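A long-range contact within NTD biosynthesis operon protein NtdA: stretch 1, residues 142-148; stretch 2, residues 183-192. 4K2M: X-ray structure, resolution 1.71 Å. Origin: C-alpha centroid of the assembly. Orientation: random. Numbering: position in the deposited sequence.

Stretch 1 142-148: PGDEVIM
Stretch 2 183-192: KIEEAITPYT

The contact joins the start of a strand to a turn that delivers its partner. In the first stretch, Pro 142 (phi/psi -55/135), Gly 143 (95/-17) and Asp 144 (-62/137) lead into an extended segment from Glu 145 to Met 148. In the second, Ile 184 to Ala 187 have helical backbone angles, Ile 188 extends at -73/136, and a type I turn from Thr 189 to Thr 192 follows, with Pro 190 at -65/-15 and Tyr 191 at -89/-9. Glu 145 and Thr 192 then pair in a parallel bridge, their CA atoms 4.4 Å apart and their side chains on the same face of the sheet.

One nearly straight backbone hydrogen bond accompanies this register: Glu 145 N donates to Tyr 191 O at 2.9 Å, with an angle of 173° at the hydrogen. Water 1 lies 2.8 Å from both Tyr 191 O and Asp 144 OD1 and could donate to either, but it has more acceptors in reach than protons. Asp 144 (chi1 -79°, m) has its CA-to-CB bond pointing away from the second stretch; water 1 lies between its OD1 and Tyr 191 O, and OD2 is satisfied elsewhere in the structure.

The carboxylate of Glu 145 is the polar centre. With chi1 at -76° (m), chi2 at 174° (t) and chi3 at 2°, it brings Glu 145 OE1 to 2.7 Å from Thr 189 OG1, which donates to it. Thr 189 OG1 (chi1 74°, p) also accepts from Tyr 191 N at 3.0 Å. The amide of Thr 189 is spent on Thr 192 (chi1 -49°, m): Thr 189 N donates to Thr 192 OG1 at 2.8 Å. The turn is closed by Thr 192 N donating to Thr 189 O at 3.1 Å. Water 2 completes the network, giving one hydrogen to Glu 145 OE1 and the other to Ala 187 O, each at 2.8 Å, and accepting from Thr 192 OG1 at 2.5 Å. Both threonine hydroxyls therefore donate and accept, and OE1 receives one direct and one water-borne proton.

Two residues farther along the strand, the chemistry becomes apolar. Ile 147 (chi1 -67°, m; chi2 175°, t) is buried and points toward the second stretch, while Val 146 and Met 148 point away, as alternation along a strand requires. Ile 147 CD1 lies 3.9 Å from Ile 184 CG2, 4.0 Å from Ala 187 CB, and 3.7 Å from both Ile 188 CG1 and Thr 192 CG2. Around this pocket the backbone has helical angles but no regular helix bonds; Ala 187 N donates to Ile 184 O at 2.9 Å and Ile 188 N to Glu 185 O at 3.1 Å.

At the exposed margin, Tyr 191 (chi1 -79°, m; chi2 -123°) starts toward the strand, but its end leads away. Gly 143 O meets the ring edge, 3.8 Å from Tyr 191 CD1. The backbone angles of Gly 143 alone call for glycine, since a CB there would jam against the preceding carbonyl oxygen.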

ATOM      1  N   PRO A 142      23.801  -4.430  -0.292  1.00 26.06           N
ATOM      2  CA  PRO A 142      23.599  -5.870  -0.092  1.00 21.54           C
ATOM      3  C   PRO A 142      24.752  -6.477   0.696  1.00 24.18           C
ATOM      4  O   PRO A 142      25.919  -6.143   0.446  1.00 23.97           O
ATOM      5  CB  PRO A 142      23.587  -6.418  -1.522  1.00 25.96           C
ATOM      6  CG  PRO A 142      23.066  -5.282  -2.333  1.00 34.35           C
ATOM      7  CD  PRO A 142      23.679  -4.052  -1.712  1.00 30.79           C
ATOM      8  N   GLY A 143      24.426  -7.319   1.671  1.00 18.21           N
ATOM      9  CA  GLY A 143      25.424  -7.932   2.521  1.00 17.51           C
ATOM     10  C   GLY A 143      25.685  -7.211   3.831  1.00 20.10           C
ATOM     11  O   GLY A 143      26.293  -7.795   4.738  1.00 22.94           O
ATOM     12  N   ASP A 144      25.259  -5.950   3.936  1.00 15.98           N
ATOM     13  CA  ASP A 144      25.430  -5.191   5.167  1.00 14.97           C
ATOM     14  C   ASP A 144      24.668  -5.885   6.284  1.00 17.32           C
ATOM     15  O   ASP A 144      23.526  -6.309   6.093  1.00 18.36           O
ATOM     16  CB  ASP A 144      24.836  -3.788   5.030  1.00 16.95           C
ATOM     17  CG  ASP A 144      25.726  -2.832   4.266  1.00 24.35           C
ATOM     18  OD1 ASP A 144      26.885  -3.184   3.959  1.00 19.45           O
ATOM     19  OD2 ASP A 144      25.256  -1.705   3.986  1.00 19.60           O
ATOM     20  N   GLU A 145      25.290  -5.972   7.451  1.00 15.04           N
ATOM     21  CA  GLU A 145      24.669  -6.654   8.572  1.00 14.23           C
ATOM     22  C   GLU A 145      23.841  -5.693   9.427  1.00 13.56           C
ATOM     23  O   GLU A 145      24.200  -4.528   9.640  1.00 15.88           O
ATOM     24  CB  GLU A 145      25.718  -7.391   9.411  1.00 17.46           C
ATOM     25  CG  GLU A 145      26.205  -8.685   8.744  1.00 16.24           C
ATOM     26  CD  GLU A 145      27.354  -9.355   9.479  1.00 21.53           C
ATOM     27  OE1 GLU A 145      27.785  -8.856  10.545  1.00 21.88           O
ATOM     28  OE2 GLU A 145      27.827 -10.396   8.969  1.00 21.48           O
ATOM     29  N   VAL A 146      22.719  -6.202   9.917  1.00 13.09           N
ATOM     30  CA  VAL A 146      21.795  -5.409  10.719  1.00 12.88           C
ATOM     31  C   VAL A 146      21.517  -6.180  11.989  1.00  9.49           C
ATOM     32  O   VAL A 146      20.902  -7.246  11.937  1.00 13.92           O
ATOM     33  CB  VAL A 146      20.451  -5.226   9.968  1.00 13.88           C
ATOM     34  CG1 VAL A 146      19.455  -4.416  10.839  1.00 13.46           C
ATOM     35  CG2 VAL A 146      20.672  -4.540   8.623  1.00 15.59           C
ATOM     36  N   ILE A 147      21.991  -5.669  13.124  1.00  9.70           N
ATOM     37  CA  ILE A 147      21.788  -6.344  14.395  1.00 10.34           C
ATOM     38  C   ILE A 147      20.359  -6.092  14.885  1.00 13.32           C
ATOM     39  O   ILE A 147      19.896  -4.945  14.923  1.00 15.91           O
ATOM     40  CB  ILE A 147      22.808  -5.859  15.435  1.00 10.39           C
ATOM     41  CG1 ILE A 147      24.221  -6.321  15.029  1.00 14.10           C
ATOM     42  CG2 ILE A 147      22.448  -6.394  16.818  1.00 13.64           C
ATOM     43  CD1 ILE A 147      25.325  -5.769  15.966  1.00 15.59           C
ATOM     44  N   MET A 148      19.652  -7.156  15.256  1.00 12.23           N
ATOM     45  CA  MET A 148      18.227  -7.030  15.582  1.00 11.65           C
ATOM     46  C   MET A 148      17.804  -8.202  16.452  1.00 13.11           C
ATOM     47  O   MET A 148      18.529  -9.220  16.521  1.00 13.64           O
ATOM     48  CB  MET A 148      17.383  -6.984  14.286  1.00 11.00           C
ATOM     49  CG  MET A 148      17.578  -8.169  13.367  1.00 10.19           C
ATOM     50  SD  MET A 148      16.554  -8.054  11.880  1.00 16.77           S
ATOM     51  CE  MET A 148      14.922  -8.314  12.551  1.00 20.53           C
ATOM     52  N   LYS A 183      24.266  -7.310  24.717  1.00 20.56           N
ATOM     53  CA  LYS A 183      24.585  -8.421  23.808  1.00 15.55           C
ATOM     54  C   LYS A 183      24.920  -7.933  22.406  1.00 17.13           C
ATOM     55  O   LYS A 183      25.270  -8.716  21.519  1.00 19.82           O
ATOM     56  CB  LYS A 183      23.392  -9.384  23.696  1.00 20.52           C
ATOM     57  CG  LYS A 183      23.027 -10.113  24.970  1.00 21.37           C
ATOM     58  CD  LYS A 183      24.041 -11.205  25.297  1.00 30.40           C
ATOM     59  CE  LYS A 183      23.475 -12.141  26.355  1.00 41.59           C
ATOM     60  NZ  LYS A 183      24.486 -13.142  26.797  1.00 50.37           N
ATOM     61  N   ILE A 184      24.801  -6.633  22.193  1.00 16.59           N
ATOM     62  CA  ILE A 184      24.934  -6.102  20.846  1.00 13.52           C
ATOM     63  C   ILE A 184      26.395  -6.071  20.415  1.00 15.16           C
ATOM     64  O   ILE A 184      26.734  -6.484  19.306  1.00 15.53           O
ATOM     65  CB  ILE A 184      24.313  -4.692  20.756  1.00 15.22           C
ATOM     66  CG1 ILE A 184      22.797  -4.795  20.922  1.00 12.96           C
ATOM     67  CG2 ILE A 184      24.670  -4.023  19.428  1.00 20.86           C
ATOM     68  CD1 ILE A 184      22.097  -3.423  20.990  1.00 14.00           C
ATOM     69  N   GLU A 185      27.263  -5.592  21.298  1.00 16.60           N
ATOM     70  CA  GLU A 185      28.655  -5.380  20.928  1.00 12.97           C
ATOM     71  C   GLU A 185      29.332  -6.683  20.492  1.00 16.69           C
ATOM     72  O   GLU A 185      30.085  -6.707  19.518  1.00 17.44           O
ATOM     73  CB  GLU A 185      29.421  -4.719  22.083  1.00 15.24           C
ATOM     74  CG  GLU A 185      30.892  -4.523  21.777  1.00 16.51           C
ATOM     75  CD  GLU A 185      31.593  -3.694  22.836  1.00 32.40           C
ATOM     76  OE1 GLU A 185      32.647  -3.107  22.525  1.00 26.58           O
ATOM     77  OE2 GLU A 185      31.082  -3.631  23.974  1.00 30.19           O
ATOM     78  N   GLU A 186      29.020  -7.769  21.192  1.00 17.34           N
ATOM     79  CA  GLU A 186      29.519  -9.107  20.837  1.00 19.49           C
ATOM     80  C   GLU A 186      29.246  -9.491  19.359  1.00 23.16           C
ATOM     81  O   GLU A 186      30.047 -10.183  18.731  1.00 20.05           O
ATOM     82  CB  GLU A 186      28.892 -10.136  21.805  1.00 21.37           C
ATOM     83  CG  GLU A 186      28.936 -11.588  21.354  1.00 43.26           C
ATOM     84  CD  GLU A 186      28.376 -12.557  22.397  1.00 57.91           C
ATOM     85  OE1 GLU A 186      27.333 -12.245  23.018  1.00 31.80           O
ATOM     86  OE2 GLU A 186      28.981 -13.638  22.592  1.00 37.52           O
ATOM     87  N   ALA A 187      28.126  -9.029  18.797  1.00 16.23           N
ATOM     88  CA  ALA A 187      27.731  -9.419  17.442  1.00 16.13           C
ATOM     89  C   ALA A 187      28.311  -8.535  16.339  1.00 15.74           C
ATOM     90  O   ALA A 187      28.129  -8.807  15.153  1.00 18.25           O
ATOM     91  CB  ALA A 187      26.205  -9.457  17.329  1.00 13.51           C
ATOM     92  N   ILE A 188      28.990  -7.462  16.722  1.00 14.09           N
ATOM     93  CA  ILE A 188      29.481  -6.507  15.727  1.00 12.48           C
ATOM     94  C   ILE A 188      30.665  -7.104  14.957  1.00 15.62           C
ATOM     95  O   ILE A 188      31.529  -7.745  15.554  1.00 18.52           O
ATOM     96  CB  ILE A 188      29.854  -5.163  16.402  1.00 13.62           C
ATOM     97  CG1 ILE A 188      28.608  -4.500  16.989  1.00 13.59           C
ATOM     98  CG2 ILE A 188      30.524  -4.209  15.407  1.00 18.68           C
ATOM     99  CD1 ILE A 188      28.896  -3.268  17.820  1.00 15.64           C
ATOM    100  N   THR A 189      30.660  -6.936  13.630  1.00 14.68           N
ATOM    101  CA  THR A 189      31.717  -7.434  12.745  1.00 17.83           C
ATOM    102  C   THR A 189      32.065  -6.281  11.819  1.00 17.09           C
ATOM    103  O   THR A 189      31.413  -5.231  11.874  1.00 17.12           O
ATOM    104  CB  THR A 189      31.234  -8.641  11.904  1.00 17.02           C
ATOM    105  OG1 THR A 189      30.350  -8.185  10.872  1.00 20.32           O
ATOM    106  CG2 THR A 189      30.532  -9.675  12.773  1.00 18.28           C
ATOM    107  N   PRO A 190      33.078  -6.453  10.951  1.00 16.50           N
ATOM    108  CA  PRO A 190      33.311  -5.353  10.008  1.00 16.11           C
ATOM    109  C   PRO A 190      32.162  -5.125   9.032  1.00 17.77           C
ATOM    110  O   PRO A 190      32.135  -4.071   8.388  1.00 18.61           O
ATOM    111  CB  PRO A 190      34.545  -5.823   9.228  1.00 22.02           C
ATOM    112  CG  PRO A 190      35.271  -6.703  10.200  1.00 24.78           C
ATOM    113  CD  PRO A 190      34.174  -7.443  10.924  1.00 22.76           C
ATOM    114  N   TYR A 191      31.236  -6.079   8.913  1.00 16.37           N
ATOM    115  CA  TYR A 191      30.094  -5.883   8.019  1.00 17.92           C
ATOM    116  C   TYR A 191      28.895  -5.200   8.680  1.00 15.76           C
ATOM    117  O   TYR A 191      27.942  -4.825   7.984  1.00 18.23           O
ATOM    118  CB  TYR A 191      29.671  -7.201   7.373  1.00 16.38           C
ATOM    119  CG  TYR A 191      30.572  -7.585   6.228  1.00 27.51           C
ATOM    120  CD1 TYR A 191      30.058  -7.806   4.962  1.00 32.76           C
ATOM    121  CD2 TYR A 191      31.944  -7.675   6.407  1.00 39.17           C
ATOM    122  CE1 TYR A 191      30.889  -8.136   3.907  1.00 67.37           C
ATOM    123  CE2 TYR A 191      32.782  -8.000   5.363  1.00 48.24           C
ATOM    124  CZ  TYR A 191      32.252  -8.231   4.118  1.00 54.62           C
ATOM    125  OH  TYR A 191      33.095  -8.559   3.082  1.00 69.90           O
ATOM    126  N   THR A 192      28.934  -5.024   9.999  1.00 13.27           N
ATOM    127  CA  THR A 192      27.792  -4.426  10.705  1.00 14.34           C
ATOM    128  C   THR A 192      27.669  -2.955  10.324  1.00 18.24           C
ATOM    129  O   THR A 192      28.632  -2.198  10.414  1.00 17.94           O
ATOM    130  CB  THR A 192      27.945  -4.493  12.233  1.00 15.65           C
ATOM    131  OG1 THR A 192      28.310  -5.821  12.620  1.00 17.18           O
ATOM    132  CG2 THR A 192      26.609  -4.084  12.932  1.00 15.47           C
TER
HETATM  133  O   HOH W   1      29.072  -4.206   5.444  1.00 38.07           O
HETATM  134  O   HOH W   2      26.801  -7.785  12.889  1.00 19.09           O